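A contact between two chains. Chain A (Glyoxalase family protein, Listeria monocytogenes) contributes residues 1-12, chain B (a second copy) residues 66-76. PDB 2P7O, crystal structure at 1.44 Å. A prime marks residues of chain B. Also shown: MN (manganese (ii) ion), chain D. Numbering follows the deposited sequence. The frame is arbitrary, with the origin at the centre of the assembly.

Chain A 1-12: MISGLSHITLIV
Chain B (66-76) TYNHIAFQIQS

The apolar centre lies on one face of a two-stranded antiparallel ladder, where Ile8 and Ile70′ form a non-hydrogen-bonded pair with CA atoms 4.7 Å apart. Ile8 (chi1 m, chi2 t) brings CG1 to 3.3 Å from CD1 of Ile70′ (m, m). Leu5 (t, p) starts away from the partner strand, but its end returns: CD1 sits 3.8 Å from CG2 of Ile70′ and 3.9 Å from CE2 of Phe72′, over one face of that ring (chi1 m, chi2 99°). Farther along, Ile2 (m, m) places CG2 3.9 Å from CB of Phe72′ and CD1 3.3 Å from CD1 of Ile74′ (m, m). A cis peptide precedes Ile2.

The chain A strand, running on to Val12, meets the chain B strand that begins at His69′, at 144° between their N-to-C directions, with axes 4.0 Å apart at closest approach. Leu5 faces Phe72′, whereas His7 faces Ala71′, Ile8 faces Ile70′ and Thr9 faces His69′, so the register shifts by one at a bulge. Ser6, at phi/psi -84/-59°, is the extra residue. Ala71′ O consequently accepts two bonds, from Ser6 N at 2.8 Å and His7 N at 3.1 Å, while Ala71′ N donates to His7 O at 2.9 Å. Regular pairing continues beyond: Thr9 N to His69′ O and His69′ N to Thr9 O are both 3.0 Å. On the other side of the bulge, Gln73′ N donates to Gly4 O at 2.8 Å and Ser3 N to Gln73′ O at 3.1 Å.

The opposite sheet face carries His7, Thr9, His69′ and Ala71′. Both histidines are p, with chi2 -82°, and each ring covers a small group from the other chain: Ala71′ CB lies 3.5 Å from the His7 ring centroid, Thr9 CB 3.7 Å from that of His69′. The rings meet rim to rim, planes at 81°, and both NE2 atoms bind one manganese, 2.2 Å from His7 NE2 and 2.3 Å from His69′ NE2. Water 2, its O 2.3 Å from the manganese, and two atoms from elsewhere in the structure also bind the metal. The ND1 atoms are anchored within their own chains: His7 ND1 donates to Ser6 OG at 2.7 Å, and His69′ ND1 to Tyr67′ O at 2.7 Å.

At the polar edge, a side chain replaces the backbone partner. Asn68′ (chi1 m, chi2 -71°) accepts from Ile11 N at OD1, 2.8 Å away. Its ND2 donates to Thr66′ OG1 at 3.0 Å and to water 1 at 3.2 Å, and that water donates to Ile11 O at 2.6 Å.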

# COMPACT_ATOMS: atom_id res chain seq x y z
N MET A 1 -14.88 -8.95 7.61
CA MET A 1 -15.50 -9.32 6.32
C MET A 1 -14.60 -10.26 5.57
O MET A 1 -14.92 -11.49 5.76
CB MET A 1 -16.29 -8.16 5.87
CG MET A 1 -16.84 -7.77 4.54
SD MET A 1 -18.47 -8.47 4.17
CE MET A 1 -18.03 -9.55 2.80
N ILE A 2 -13.46 -10.09 4.95
CA ILE A 2 -12.78 -8.97 4.37
C ILE A 2 -13.48 -8.74 3.02
O ILE A 2 -13.39 -9.68 2.22
CB ILE A 2 -11.29 -9.22 4.07
CG1 ILE A 2 -10.46 -9.78 5.23
CG2 ILE A 2 -10.69 -7.94 3.49
CD1 ILE A 2 -10.00 -8.75 6.23
N SER A 3 -14.22 -7.67 2.84
CA SER A 3 -14.90 -7.49 1.55
C SER A 3 -13.93 -7.12 0.45
O SER A 3 -14.08 -7.42 -0.75
CB SER A 3 -15.97 -6.41 1.67
N GLY A 4 -12.96 -6.31 0.84
CA GLY A 4 -12.03 -5.79 -0.17
C GLY A 4 -11.14 -4.74 0.48
O GLY A 4 -11.08 -4.63 1.69
N LEU A 5 -10.41 -4.05 -0.37
CA LEU A 5 -9.61 -2.91 0.01
C LEU A 5 -10.60 -1.78 0.33
O LEU A 5 -11.56 -1.52 -0.42
CB LEU A 5 -8.66 -2.54 -1.15
CG LEU A 5 -7.38 -1.81 -0.80
CD1 LEU A 5 -6.55 -2.64 0.18
CD2 LEU A 5 -6.51 -1.56 -2.03
N SER A 6 -10.38 -1.12 1.44
CA SER A 6 -11.02 0.13 1.81
C SER A 6 -10.28 1.32 1.17
O SER A 6 -10.90 2.07 0.42
CB SER A 6 -10.99 0.36 3.35
OG SER A 6 -11.60 1.62 3.62
N HIS A 7 -8.99 1.43 1.49
CA HIS A 7 -8.25 2.61 0.97
C HIS A 7 -6.79 2.38 1.30
O HIS A 7 -6.47 1.51 2.12
CB HIS A 7 -8.74 3.94 1.58
CG HIS A 7 -8.66 4.08 3.06
ND1 HIS A 7 -9.68 3.51 3.86
CD2 HIS A 7 -7.80 4.64 3.93
CE1 HIS A 7 -9.43 3.75 5.15
NE2 HIS A 7 -8.30 4.43 5.22
N ILE A 8 -5.94 3.22 0.73
CA ILE A 8 -4.56 3.32 1.22
C ILE A 8 -4.31 4.78 1.58
O ILE A 8 -4.79 5.65 0.84
CB ILE A 8 -3.66 2.89 0.07
CG1 ILE A 8 -3.88 1.40 -0.30
CG2 ILE A 8 -2.21 3.12 0.40
CD1 ILE A 8 -3.04 1.02 -1.52
N THR A 9 -3.64 5.05 2.66
CA THR A 9 -3.36 6.42 3.08
C THR A 9 -1.84 6.61 3.07
O THR A 9 -1.10 5.84 3.71
CB THR A 9 -3.97 6.65 4.49
OG1 THR A 9 -5.40 6.71 4.31
CG2 THR A 9 -3.44 7.92 5.14
N LEU A 10 -1.40 7.62 2.32
CA LEU A 10 0.02 7.96 2.28
C LEU A 10 0.25 9.28 3.00
O LEU A 10 -0.57 10.20 2.73
CB LEU A 10 0.54 8.03 0.83
CG LEU A 10 0.44 6.62 0.19
CD1 LEU A 10 1.03 6.59 -1.21
CD2 LEU A 10 1.10 5.51 1.02
N ILE A 11 1.32 9.38 3.79
CA ILE A 11 1.64 10.66 4.47
C ILE A 11 2.75 11.38 3.68
O ILE A 11 3.70 10.76 3.16
CB ILE A 11 2.18 10.45 5.90
CG1 ILE A 11 1.25 9.56 6.75
CG2 ILE A 11 2.39 11.81 6.56
CD1 ILE A 11 -0.08 10.26 7.01
N VAL A 12 2.50 12.67 3.44
CA VAL A 12 3.38 13.42 2.56
C VAL A 12 3.60 14.85 3.07
O VAL A 12 2.77 15.42 3.76
CB VAL A 12 2.85 13.54 1.13
CG1 VAL A 12 2.68 12.17 0.49
CG2 VAL A 12 1.57 14.37 1.07
N THR B 66 5.28 4.63 10.83
CA THR B 66 4.66 5.84 10.31
C THR B 66 3.14 5.63 10.29
O THR B 66 2.65 4.53 10.54
CB THR B 66 5.08 6.25 8.90
OG1 THR B 66 4.64 5.26 7.95
CG2 THR B 66 6.59 6.39 8.75
N TYR B 67 2.44 6.68 9.86
CA TYR B 67 0.99 6.66 9.69
C TYR B 67 0.61 6.27 8.27
O TYR B 67 -0.62 6.13 8.04
CB TYR B 67 0.36 8.01 10.05
CG TYR B 67 0.05 8.26 11.50
CD1 TYR B 67 -0.48 9.49 11.90
CD2 TYR B 67 0.24 7.26 12.44
CE1 TYR B 67 -0.78 9.75 13.23
CE2 TYR B 67 -0.07 7.50 13.77
CZ TYR B 67 -0.58 8.74 14.15
OH TYR B 67 -0.88 8.89 15.50
N ASN B 68 1.54 5.96 7.37
CA ASN B 68 1.13 5.30 6.09
C ASN B 68 0.42 3.98 6.43
O ASN B 68 0.85 3.28 7.36
CB ASN B 68 2.35 4.98 5.22
CG ASN B 68 3.11 6.19 4.74
OD1 ASN B 68 2.66 6.96 3.90
ND2 ASN B 68 4.34 6.42 5.18
N HIS B 69 -0.59 3.59 5.66
CA HIS B 69 -1.22 2.30 6.01
C HIS B 69 -2.06 1.82 4.84
O HIS B 69 -2.48 2.60 3.98
CB HIS B 69 -2.08 2.43 7.24
CG HIS B 69 -3.16 3.46 7.27
ND1 HIS B 69 -2.96 4.79 7.57
CD2 HIS B 69 -4.48 3.32 7.07
CE1 HIS B 69 -4.15 5.40 7.53
NE2 HIS B 69 -5.10 4.52 7.19
N ILE B 70 -2.34 0.53 4.84
CA ILE B 70 -3.33 -0.19 4.05
C ILE B 70 -4.57 -0.47 4.92
O ILE B 70 -4.35 -1.08 5.97
CB ILE B 70 -2.75 -1.57 3.61
CG1 ILE B 70 -1.49 -1.30 2.77
CG2 ILE B 70 -3.76 -2.33 2.77
CD1 ILE B 70 -1.88 -0.31 1.68
N ALA B 71 -5.76 -0.07 4.47
CA ALA B 71 -7.02 -0.38 5.16
C ALA B 71 -7.82 -1.38 4.29
O ALA B 71 -8.09 -1.08 3.12
CB ALA B 71 -7.89 0.86 5.29
N PHE B 72 -8.27 -2.42 4.97
CA PHE B 72 -9.17 -3.43 4.45
C PHE B 72 -10.59 -3.21 5.00
O PHE B 72 -10.73 -2.79 6.13
CB PHE B 72 -8.69 -4.85 4.82
CG PHE B 72 -7.45 -5.25 4.01
CD1 PHE B 72 -6.21 -5.12 4.61
CD2 PHE B 72 -7.52 -5.73 2.73
CE1 PHE B 72 -5.06 -5.48 3.90
CE2 PHE B 72 -6.39 -6.09 2.01
CZ PHE B 72 -5.14 -5.99 2.61
N GLN B 73 -11.63 -3.35 4.17
CA GLN B 73 -12.98 -3.10 4.64
C GLN B 73 -13.52 -4.37 5.31
O GLN B 73 -13.26 -5.52 4.88
CB GLN B 73 -13.88 -2.63 3.48
CG GLN B 73 -14.54 -1.29 3.93
CD GLN B 73 -15.83 -1.64 4.64
OE1 GLN B 73 -16.02 -1.52 5.85
NE2 GLN B 73 -16.75 -2.18 3.84
N ILE B 74 -14.26 -4.11 6.39
CA ILE B 74 -14.94 -5.16 7.17
C ILE B 74 -16.36 -4.64 7.42
O ILE B 74 -16.60 -3.43 7.17
CB ILE B 74 -14.20 -5.41 8.49
CG1 ILE B 74 -12.70 -5.77 8.35
CG2 ILE B 74 -14.86 -6.38 9.43
CD1 ILE B 74 -12.43 -6.77 7.27
N GLN B 75 -17.25 -5.52 7.86
CA GLN B 75 -18.58 -5.22 8.37
C GLN B 75 -18.52 -4.73 9.82
O GLN B 75 -17.70 -5.18 10.62
CB GLN B 75 -19.59 -6.36 8.24
CG GLN B 75 -19.18 -7.68 7.67
CD GLN B 75 -19.67 -8.93 8.38
OE1 GLN B 75 -20.71 -8.98 9.06
NE2 GLN B 75 -18.98 -10.07 8.22
N SER B 76 -19.42 -3.81 10.18
CA SER B 76 -19.42 -3.23 11.51
C SER B 76 -19.62 -4.28 12.60
O SER B 76 -19.03 -4.19 13.67
CB SER B 76 -20.56 -2.19 11.58
OG SER B 76 -20.31 -1.23 10.53
MN MN D . -7.36 4.97 7.10
O HOH W 1 5.42 9.29 4.42
O HOH W 2 -9.47 5.31 7.93